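Local coordinates for protein MS5a (Brassica napus, PDB 6L77) that is of unknown molecular function but, as a meiosis-related protein with cystatin-like folds, probably enhances papain activity rather than inhibiting it as a classical cystatin would, at residues Tyr126-Ser131 and Glu177-Ser182; His136-Leu141 and Arg184-Tyr189; Asp110-Lys115 and Lys203-Val208. All blocks are in the same frame, centred on the assembly; numbering follows the deposited sequence.

All three contacts reach the same antiparallel sheet and fall within the MS5 family region, in this C-terminal piece of the protein. Contacts 1 and 2 are neighbours, with centres about 9 Å apart: Lys181 NZ is hydrogen-bonded to His136 NE2, and Trp138 NE1 donates to Leu180 O, each at 2.9 Å. Helix 176-181 of contact 1 is followed in the chain by strand 186-195 of contact 2. Contacts 2 and 3, about 14 Å apart between centres, meet through adjacent strands, where Val188 N is hydrogen-bonded to Val208 O at 2.8 Å, and through Tyr189, whose carbonyl oxygen touches Trp112 CH2 and whose ring packs on Pro113. Contacts 1 and 3 do not touch; their nearest atoms are about 6 Å apart.

Contact 1 (Tyr126-Ser131 and Glu177-Ser182)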
loop_
_atom_site.group_PDB
_atom_site.type_symbol
_atom_site.label_atom_id
_atom_site.label_comp_id
_atom_site.label_asym_id
_atom_site.label_seq_id
_atom_site.Cartn_x
_atom_site.Cartn_y
_atom_site.Cartn_z
ATOM N N TYR A 126 4.207 6.113 -15.981
ATOM C CA TYR A 126 2.932 5.632 -16.504
ATOM C C TYR A 126 1.825 6.495 -15.921
ATOM O O TYR A 126 1.541 6.411 -14.722
ATOM C CB TYR A 126 2.727 4.153 -16.155
ATOM C CG TYR A 126 3.807 3.269 -16.727
ATOM C CD1 TYR A 126 5.071 3.219 -16.148
ATOM C CD2 TYR A 126 3.579 2.498 -17.862
ATOM C CE1 TYR A 126 6.077 2.436 -16.690
ATOM C CE2 TYR A 126 4.575 1.702 -18.398
ATOM C CZ TYR A 126 5.824 1.672 -17.794
ATOM O OH TYR A 126 6.844 0.897 -18.315
ATOM N N LYS A 127 1.217 7.331 -16.765
ATOM C CA LYS A 127 0.063 8.138 -16.379
ATOM C C LYS A 127 -1.176 7.257 -16.438
ATOM O O LYS A 127 -1.648 6.901 -17.529
ATOM C CB LYS A 127 -0.110 9.348 -17.298
ATOM C CG LYS A 127 1.070 10.298 -17.376
ATOM C CD LYS A 127 0.711 11.529 -18.223
ATOM C CE LYS A 127 1.938 12.335 -18.633
ATOM N NZ LYS A 127 1.589 13.558 -19.417
HETATM N N MSE A 128 -1.714 6.921 -15.275
HETATM C CA MSE A 128 -2.815 5.965 -15.195
HETATM C C MSE A 128 -4.147 6.604 -15.550
HETATM O O MSE A 128 -4.358 7.794 -15.321
HETATM C CB MSE A 128 -2.891 5.351 -13.797
HETATM C CG MSE A 128 -1.693 4.467 -13.447
HETATM SE SE MSE A 128 -1.273 3.175 -14.893
HETATM C CE MSE A 128 0.318 2.349 -14.071
ATOM N N GLN A 129 -5.028 5.804 -16.143
ATOM C CA GLN A 129 -6.397 6.202 -16.420
ATOM C C GLN A 129 -7.280 5.752 -15.259
ATOM O O GLN A 129 -6.923 4.850 -14.505
ATOM C CB GLN A 129 -6.885 5.580 -17.738
ATOM C CG GLN A 129 -8.153 6.204 -18.307
ATOM C CD GLN A 129 -9.163 5.166 -18.787
ATOM O OE1 GLN A 129 -10.199 4.945 -18.148
ATOM N NE2 GLN A 129 -8.865 4.527 -19.919
ATOM N N LYS A 130 -8.439 6.402 -15.121
ATOM C CA LYS A 130 -9.377 6.049 -14.057
ATOM C C LYS A 130 -9.668 4.558 -14.040
ATOM O O LYS A 130 -9.700 3.936 -12.973
ATOM C CB LYS A 130 -10.672 6.844 -14.237
ATOM C CG LYS A 130 -11.685 6.717 -13.120
ATOM C CD LYS A 130 -12.640 7.911 -13.194
ATOM C CE LYS A 130 -13.645 7.905 -12.057
ATOM N NZ LYS A 130 -14.578 6.748 -12.146
ATOM N N SER A 131 -9.874 3.960 -15.220
ATOM C CA SER A 131 -10.112 2.525 -15.277
ATOM C C SER A 131 -8.931 1.744 -14.723
ATOM O O SER A 131 -9.128 0.693 -14.103
ATOM C CB SER A 131 -10.407 2.089 -16.713
ATOM O OG SER A 131 -9.261 2.260 -17.534
ATOM N N GLU A 177 0.442 -3.225 -18.263
ATOM C CA GLU A 177 -0.182 -4.313 -17.514
ATOM C C GLU A 177 0.760 -4.867 -16.450
ATOM O O GLU A 177 0.326 -5.222 -15.345
ATOM C CB GLU A 177 -0.621 -5.426 -18.471
ATOM C CG GLU A 177 -1.411 -4.948 -19.677
ATOM C CD GLU A 177 -0.513 -4.583 -20.848
ATOM O OE1 GLU A 177 -0.111 -5.498 -21.604
ATOM O OE2 GLU A 177 -0.190 -3.389 -20.996
ATOM N N THR A 178 2.052 -4.958 -16.769
ATOM C CA THR A 178 3.033 -5.413 -15.786
ATOM C C THR A 178 3.132 -4.444 -14.620
ATOM O O THR A 178 3.244 -4.863 -13.460
ATOM C CB THR A 178 4.393 -5.574 -16.462
ATOM O OG1 THR A 178 4.281 -6.567 -17.488
ATOM C CG2 THR A 178 5.457 -5.996 -15.458
ATOM N N VAL A 179 3.094 -3.139 -14.904
ATOM C CA VAL A 179 3.186 -2.154 -13.830
ATOM C C VAL A 179 2.054 -2.338 -12.831
ATOM O O VAL A 179 2.245 -2.195 -11.616
ATOM C CB VAL A 179 3.193 -0.735 -14.424
ATOM C CG1 VAL A 179 3.297 0.304 -13.331
ATOM C CG2 VAL A 179 4.367 -0.576 -15.406
ATOM N N LEU A 180 0.857 -2.648 -13.320
ATOM C CA LEU A 180 -0.325 -2.730 -12.462
ATOM C C LEU A 180 -0.515 -4.087 -11.794
ATOM O O LEU A 180 -1.080 -4.147 -10.692
ATOM C CB LEU A 180 -1.575 -2.407 -13.286
ATOM C CG LEU A 180 -1.690 -0.954 -13.726
ATOM C CD1 LEU A 180 -2.560 -0.827 -14.991
ATOM C CD2 LEU A 180 -2.280 -0.149 -12.570
ATOM N N LYS A 181 -0.082 -5.180 -12.431
ATOM C CA LYS A 181 -0.470 -6.515 -11.985
ATOM C C LYS A 181 0.662 -7.344 -11.388
ATOM O O LYS A 181 0.380 -8.360 -10.751
ATOM C CB LYS A 181 -1.091 -7.312 -13.151
ATOM C CG LYS A 181 -2.422 -6.769 -13.663
ATOM C CD LYS A 181 -3.009 -7.690 -14.736
ATOM C CE LYS A 181 -4.115 -7.010 -15.528
ATOM N NZ LYS A 181 -5.321 -6.724 -14.713
ATOM N N SER A 182 1.921 -6.977 -11.592
ATOM C CA SER A 182 3.021 -7.761 -11.052
ATOM C C SER A 182 3.609 -7.077 -9.826
ATOM O O SER A 182 3.702 -5.848 -9.769
ATOM C CB SER A 182 4.117 -7.983 -12.089
ATOM O OG SER A 182 4.943 -6.850 -12.196
#
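Val179 sets its CG2 methyl squarely over the ring of Tyr126, 3.5 Å above the plane and only 11° off the normal through the centre, a CH-pi contact in which every ring carbon lies at a similar range. The two methyls of Val179 divide the work. With CG1 anti to the backbone N (chi1 -180°), CG2 goes to the tyrosine face while CG1 meets the terminal methyl of Met128, present here as selenomethionine, at 3.7 Å from its CE. A bend at chi2 (-48°) turns the Met128 chain toward helix 176-181, where CE rests against both Val179 and Leu180; it approaches Leu180 tip to tip, lying 3.9 Å from both CG and CD2 of that residue. No hydrogen bond spans the two segments, so this largely buried join is apolar. In the cystatin-like fold of this protein it packs a short helix against the edge strand 124-127, next to strand 161-170, whose Val168 and Thr170 also touch Val179. The hydroxyl of Tyr126 is held by Val174 O, in the loop before the helix, which pins the far end of the ring. Replacing Tyr126 by an alanine would probably strip Val179 CG2 of its aromatic floor and leave Val174 O without its hydroxyl partner. Farther out, Lys127 O accepts from Arg176 NH1, a polar tie from the strand to the first residue of the helix. Gln129 caps helix 130-135 with its side chain: OE1 takes the N-H of Ser131, its N 3.1 Å away and above the amide plane. At the C-terminal end of helix 176-181, Ser182 grips Thr178 O twice, with OG at 2.9 Å and N at 3.1 Å arriving from opposite faces of the carbonyl, closing the last turn.

Contact 2 (His136-Leu141 and Arg184-Tyr189); sequences HDWIRL and RNVLVY
Trp138, in the first turn of helix 138-150, faces Val188 on strand 186-195 with 10.7 Å between their CA atoms, and no hydrogen bond joins the two backbones. The indole bridges the gap. Its CG sits between the backbone N and the carbonyl carbon (chi1 65°), and the six-membered ring leads toward the strand. There Val188 CG2 meets the ring edge in its plane, 3.7 Å from CZ3 and 3.9 Å from CH2. Val186 CG2 is a looser neighbour, 4.4 Å from Trp138 CH2. One face of the indole is covered from within its own helix by Ile139 CG1, lying 3.6 Å above the plane and offset toward the rim. Just ahead of the strand, Arg184 turns its guanidinium side-on to the next residue's carbonyl: NE and NH1 both donate to Asn185 O, at 2.8 and 2.9 Å, with that oxygen close to the guanidinium plane. This is helix-on-sheet packing, helix 138-150 lying on the antiparallel sheet, buried near the middle of the chain. Arg210 of the adjoining strand 201-212 adds a cation-pi contact to Trp138, while His23 and Met27 of helix 12-29 pack against the indole.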
loop_
_atom_site.group_PDB
_atom_site.type_symbol
_atom_site.label_atom_id
_atom_site.label_comp_id
_atom_site.label_asym_id
_atom_site.label_seq_id
_atom_site.Cartn_x
_atom_site.Cartn_y
_atom_site.Cartn_z
ATOM N N HIS A 136 -7.388 -1.947 -10.156
ATOM C CA HIS A 136 -6.272 -2.438 -9.349
ATOM C C HIS A 136 -6.291 -1.703 -8.013
ATOM O O HIS A 136 -5.671 -0.647 -7.872
ATOM C CB HIS A 136 -4.955 -2.266 -10.096
ATOM C CG HIS A 136 -4.944 -2.963 -11.421
ATOM N ND1 HIS A 136 -5.377 -2.359 -12.581
ATOM C CD2 HIS A 136 -4.616 -4.232 -11.756
ATOM C CE1 HIS A 136 -5.292 -3.220 -13.580
ATOM N NE2 HIS A 136 -4.830 -4.362 -13.108
ATOM N N ASP A 137 -6.982 -2.280 -7.027
ATOM C CA ASP A 137 -7.306 -1.537 -5.811
ATOM C C ASP A 137 -6.138 -1.402 -4.849
ATOM O O ASP A 137 -6.299 -0.757 -3.810
ATOM C CB ASP A 137 -8.510 -2.169 -5.085
ATOM C CG ASP A 137 -8.258 -3.604 -4.604
ATOM O OD1 ASP A 137 -7.108 -4.090 -4.600
ATOM O OD2 ASP A 137 -9.249 -4.259 -4.210
ATOM N N TRP A 138 -4.968 -1.972 -5.153
ATOM C CA TRP A 138 -3.816 -1.667 -4.311
ATOM C C TRP A 138 -3.438 -0.193 -4.384
ATOM O O TRP A 138 -2.817 0.325 -3.455
ATOM C CB TRP A 138 -2.618 -2.549 -4.682
ATOM C CG TRP A 138 -2.039 -2.353 -6.066
ATOM C CD1 TRP A 138 -2.280 -3.119 -7.179
ATOM C CD2 TRP A 138 -1.097 -1.348 -6.472
ATOM N NE1 TRP A 138 -1.543 -2.650 -8.244
ATOM C CE2 TRP A 138 -0.814 -1.562 -7.836
ATOM C CE3 TRP A 138 -0.457 -0.294 -5.806
ATOM C CZ2 TRP A 138 0.076 -0.749 -8.555
ATOM C CZ3 TRP A 138 0.412 0.512 -6.516
ATOM C CH2 TRP A 138 0.679 0.277 -7.879
ATOM N N ILE A 139 -3.795 0.497 -5.465
ATOM C CA ILE A 139 -3.554 1.933 -5.529
ATOM C C ILE A 139 -4.368 2.641 -4.455
ATOM O O ILE A 139 -3.836 3.442 -3.678
ATOM C CB ILE A 139 -3.868 2.452 -6.943
ATOM C CG1 ILE A 139 -2.860 1.856 -7.934
ATOM C CG2 ILE A 139 -3.866 3.982 -6.998
ATOM C CD1 ILE A 139 -3.206 2.155 -9.397
ATOM N N ARG A 140 -5.664 2.317 -4.361
ATOM C CA ARG A 140 -6.485 2.880 -3.294
ATOM C C ARG A 140 -5.952 2.493 -1.919
ATOM O O ARG A 140 -5.946 3.317 -0.997
ATOM C CB ARG A 140 -7.943 2.429 -3.430
ATOM C CG ARG A 140 -8.791 2.788 -2.189
ATOM C CD ARG A 140 -10.277 2.602 -2.428
ATOM N NE ARG A 140 -10.590 1.304 -3.015
ATOM C CZ ARG A 140 -10.771 0.189 -2.315
ATOM N NH1 ARG A 140 -10.663 0.210 -0.993
ATOM N NH2 ARG A 140 -11.055 -0.950 -2.940
ATOM N N LEU A 141 -5.506 1.241 -1.763
ATOM C CA LEU A 141 -4.904 0.818 -0.501
ATOM C C LEU A 141 -3.738 1.720 -0.099
ATOM O O LEU A 141 -3.645 2.153 1.060
ATOM C CB LEU A 141 -4.437 -0.636 -0.615
ATOM C CG LEU A 141 -3.699 -1.183 0.619
ATOM C CD1 LEU A 141 -4.587 -1.114 1.854
ATOM C CD2 LEU A 141 -3.272 -2.610 0.368
ATOM N N ARG A 184 6.300 -5.854 -8.438
ATOM C CA ARG A 184 7.626 -5.365 -8.764
ATOM C C ARG A 184 7.845 -3.994 -8.132
ATOM O O ARG A 184 6.911 -3.369 -7.623
ATOM C CB ARG A 184 7.809 -5.280 -10.292
ATOM C CG ARG A 184 6.732 -4.455 -10.997
ATOM C CD ARG A 184 7.294 -3.661 -12.199
ATOM N NE ARG A 184 8.339 -2.733 -11.772
ATOM C CZ ARG A 184 9.569 -2.680 -12.279
ATOM N NH1 ARG A 184 10.443 -1.803 -11.787
ATOM N NH2 ARG A 184 9.919 -3.490 -13.279
ATOM N N ASN A 185 9.091 -3.509 -8.201
ATOM C CA ASN A 185 9.417 -2.189 -7.651
ATOM C C ASN A 185 8.649 -1.100 -8.395
ATOM O O ASN A 185 8.676 -1.046 -9.623
ATOM C CB ASN A 185 10.914 -1.928 -7.748
ATOM C CG ASN A 185 11.718 -2.811 -6.816
ATOM O OD1 ASN A 185 11.149 -3.578 -6.039
ATOM N ND2 ASN A 185 13.039 -2.715 -6.895
ATOM N N VAL A 186 7.946 -0.242 -7.653
ATOM C CA VAL A 186 7.229 0.882 -8.250
ATOM C C VAL A 186 7.339 2.095 -7.339
ATOM O O VAL A 186 7.510 1.975 -6.121
ATOM C CB VAL A 186 5.732 0.582 -8.520
ATOM C CG1 VAL A 186 5.545 -0.461 -9.641
ATOM C CG2 VAL A 186 5.033 0.133 -7.243
ATOM N N LEU A 187 7.225 3.273 -7.947
ATOM C CA LEU A 187 7.089 4.539 -7.241
ATOM C C LEU A 187 5.742 5.124 -7.653
ATOM O O LEU A 187 5.504 5.351 -8.843
ATOM C CB LEU A 187 8.253 5.470 -7.599
ATOM C CG LEU A 187 8.467 6.788 -6.869
ATOM C CD1 LEU A 187 8.714 6.547 -5.407
ATOM C CD2 LEU A 187 9.648 7.528 -7.473
ATOM N N VAL A 188 4.849 5.336 -6.682
ATOM C CA VAL A 188 3.457 5.682 -6.964
ATOM C C VAL A 188 3.178 7.097 -6.475
ATOM O O VAL A 188 3.442 7.419 -5.312
ATOM C CB VAL A 188 2.485 4.686 -6.308
ATOM C CG1 VAL A 188 1.082 4.928 -6.832
ATOM C CG2 VAL A 188 2.924 3.252 -6.574
ATOM N N TYR A 189 2.618 7.929 -7.354
ATOM C CA TYR A 189 2.178 9.281 -7.019
ATOM C C TYR A 189 0.662 9.311 -7.116
ATOM O O TYR A 189 0.105 9.009 -8.177
ATOM C CB TYR A 189 2.771 10.317 -7.977
ATOM C CG TYR A 189 4.279 10.297 -8.098
ATOM C CD1 TYR A 189 4.915 9.440 -8.993
ATOM C CD2 TYR A 189 5.070 11.159 -7.341
ATOM C CE1 TYR A 189 6.295 9.440 -9.126
ATOM C CE2 TYR A 189 6.449 11.157 -7.461
ATOM C CZ TYR A 189 7.054 10.299 -8.359
ATOM O OH TYR A 189 8.421 10.308 -8.486
#

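Contact 3 (Asp110-Lys115 and Lys203-Val208)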
loop_
_atom_site.group_PDB
_atom_site.type_symbol
_atom_site.label_atom_id
_atom_site.label_comp_id
_atom_site.label_asym_id
_atom_site.label_seq_id
_atom_site.Cartn_x
_atom_site.Cartn_y
_atom_site.Cartn_z
ATOM N N ASP A 110 10.225 14.586 -3.624
ATOM C CA ASP A 110 9.374 15.436 -2.806
ATOM C C ASP A 110 8.243 16.094 -3.583
ATOM O O ASP A 110 7.405 16.767 -2.973
ATOM C CB ASP A 110 10.213 16.510 -2.102
ATOM C CG ASP A 110 10.871 17.464 -3.068
ATOM O OD1 ASP A 110 11.207 17.037 -4.194
ATOM O OD2 ASP A 110 11.053 18.645 -2.699
ATOM N N LYS A 111 8.187 15.919 -4.905
ATOM C CA LYS A 111 7.151 16.547 -5.712
ATOM C C LYS A 111 6.658 15.577 -6.776
ATOM O O LYS A 111 7.353 14.634 -7.169
ATOM C CB LYS A 111 7.641 17.829 -6.411
ATOM C CG LYS A 111 8.235 18.890 -5.506
ATOM C CD LYS A 111 8.671 20.103 -6.323
ATOM C CE LYS A 111 9.657 20.974 -5.559
ATOM N NZ LYS A 111 9.140 21.411 -4.231
ATOM N N TRP A 112 5.435 15.835 -7.226
ATOM C CA TRP A 112 4.894 15.206 -8.420
ATOM C C TRP A 112 5.900 15.311 -9.568
ATOM O O TRP A 112 6.594 16.329 -9.685
ATOM C CB TRP A 112 3.592 15.909 -8.817
ATOM C CG TRP A 112 2.716 15.093 -9.709
ATOM C CD1 TRP A 112 2.701 15.078 -11.078
ATOM C CD2 TRP A 112 1.736 14.150 -9.285
ATOM N NE1 TRP A 112 1.761 14.176 -11.528
ATOM C CE2 TRP A 112 1.153 13.599 -10.444
ATOM C CE3 TRP A 112 1.287 13.722 -8.032
ATOM C CZ2 TRP A 112 0.146 12.633 -10.381
ATOM C CZ3 TRP A 112 0.294 12.772 -7.974
ATOM C CH2 TRP A 112 -0.264 12.233 -9.138
ATOM N N PRO A 113 5.998 14.300 -10.436
ATOM C CA PRO A 113 6.935 14.392 -11.567
ATOM C C PRO A 113 6.585 15.543 -12.491
ATOM O O PRO A 113 5.425 15.731 -12.866
ATOM C CB PRO A 113 6.773 13.044 -12.279
ATOM C CG PRO A 113 5.428 12.511 -11.805
ATOM C CD PRO A 113 5.332 12.989 -10.383
ATOM N N SER A 114 7.612 16.294 -12.873
ATOM C CA SER A 114 7.498 17.394 -13.818
ATOM C C SER A 114 7.508 16.875 -15.254
ATOM O O SER A 114 7.877 15.730 -15.530
ATOM C CB SER A 114 8.647 18.376 -13.629
ATOM O OG SER A 114 9.878 17.737 -13.928
ATOM N N LYS A 115 7.123 17.754 -16.183
ATOM C CA LYS A 115 7.084 17.363 -17.585
ATOM C C LYS A 115 8.438 16.850 -18.056
ATOM O O LYS A 115 8.491 15.972 -18.926
ATOM C CB LYS A 115 6.619 18.541 -18.449
ATOM C CG LYS A 115 5.341 19.190 -17.928
ATOM C CD LYS A 115 4.632 20.027 -18.978
ATOM C CE LYS A 115 4.070 19.167 -20.100
ATOM N NZ LYS A 115 3.278 19.984 -21.056
ATOM N N LYS A 203 -7.001 18.881 -0.523
ATOM C CA LYS A 203 -6.273 18.374 -1.681
ATOM C C LYS A 203 -4.969 17.736 -1.217
ATOM O O LYS A 203 -4.133 18.403 -0.599
ATOM C CB LYS A 203 -6.015 19.499 -2.687
ATOM C CG LYS A 203 -7.279 20.201 -3.173
ATOM C CD LYS A 203 -6.995 21.148 -4.343
ATOM C CE LYS A 203 -6.036 22.271 -3.951
ATOM N NZ LYS A 203 -5.871 23.304 -5.027
ATOM N N HIS A 204 -4.807 16.445 -1.511
ATOM C CA HIS A 204 -3.683 15.647 -1.040
ATOM C C HIS A 204 -2.871 15.097 -2.205
ATOM O O HIS A 204 -3.408 14.802 -3.277
ATOM C CB HIS A 204 -4.139 14.447 -0.196
ATOM C CG HIS A 204 -4.891 14.806 1.049
ATOM N ND1 HIS A 204 -4.261 15.123 2.235
ATOM C CD2 HIS A 204 -6.220 14.855 1.304
ATOM C CE1 HIS A 204 -5.172 15.369 3.161
ATOM N NE2 HIS A 204 -6.369 15.211 2.624
ATOM N N ILE A 205 -1.574 14.916 -1.959
ATOM C CA ILE A 205 -0.707 14.081 -2.786
ATOM C C ILE A 205 0.019 13.110 -1.865
ATOM O O ILE A 205 0.568 13.522 -0.837
ATOM C CB ILE A 205 0.309 14.917 -3.591
ATOM C CG1 ILE A 205 -0.407 15.745 -4.664
ATOM C CG2 ILE A 205 1.379 14.022 -4.214
ATOM C CD1 ILE A 205 0.488 16.758 -5.370
ATOM N N ALA A 206 0.015 11.826 -2.228
ATOM C CA ALA A 206 0.814 10.814 -1.549
ATOM C C ALA A 206 1.879 10.297 -2.505
ATOM O O ALA A 206 1.633 10.148 -3.707
ATOM C CB ALA A 206 -0.055 9.654 -1.050
ATOM N N ILE A 207 3.069 10.039 -1.975
ATOM C CA ILE A 207 4.167 9.465 -2.747
ATOM C C ILE A 207 4.631 8.224 -2.002
ATOM O O ILE A 207 4.985 8.309 -0.824
ATOM C CB ILE A 207 5.327 10.462 -2.926
ATOM C CG1 ILE A 207 4.836 11.720 -3.652
ATOM C CG2 ILE A 207 6.469 9.810 -3.696
ATOM C CD1 ILE A 207 5.884 12.814 -3.782
ATOM N N VAL A 208 4.605 7.067 -2.668
ATOM C CA VAL A 208 4.909 5.799 -2.001
ATOM C C VAL A 208 5.837 4.974 -2.879
ATOM O O VAL A 208 5.518 4.712 -4.044
ATOM C CB VAL A 208 3.640 4.980 -1.698
ATOM C CG1 VAL A 208 4.036 3.674 -0.996
ATOM C CG2 VAL A 208 2.661 5.769 -0.850
#
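The loop that leads into helix 115-119 lies across strand 201-212, bringing Trp112 against Ile205 and the Asp110-Lys111 peptide against Ile207. Ile205 CG2 comes to the edge of the indole, in its plane, 3.8 Å from CE3 of Trp112; Ile205 CD1 stands 4.1 Å from the same carbon. The tryptophan gets there with CG anti to its N (chi1 -160°), a torsion that carries the benzene half of the indole to the strand although its CB is not aimed there. Pro113 CD sits on one face of the Trp112 indole, 3.3 Å above its plane and offset toward the rim. The two isoleucines sit on the side of the antiparallel sheet turned from helix 138-150, while His204, Ala206 and Val208 on the same strand pack against that helix. Ile207 holds an extended chain whose CD1 rests 4.0 Å from both Asp110 C and Lys111 N, meeting backbone instead of side chain. The carbonyl of Asp110 is tied to Gln226 of strand 219-227, and Trp112 packs on Asp165 and Val167 of strand 161-170. At the loop's far end Ser114 occupies the N-cap position of helix 115-119.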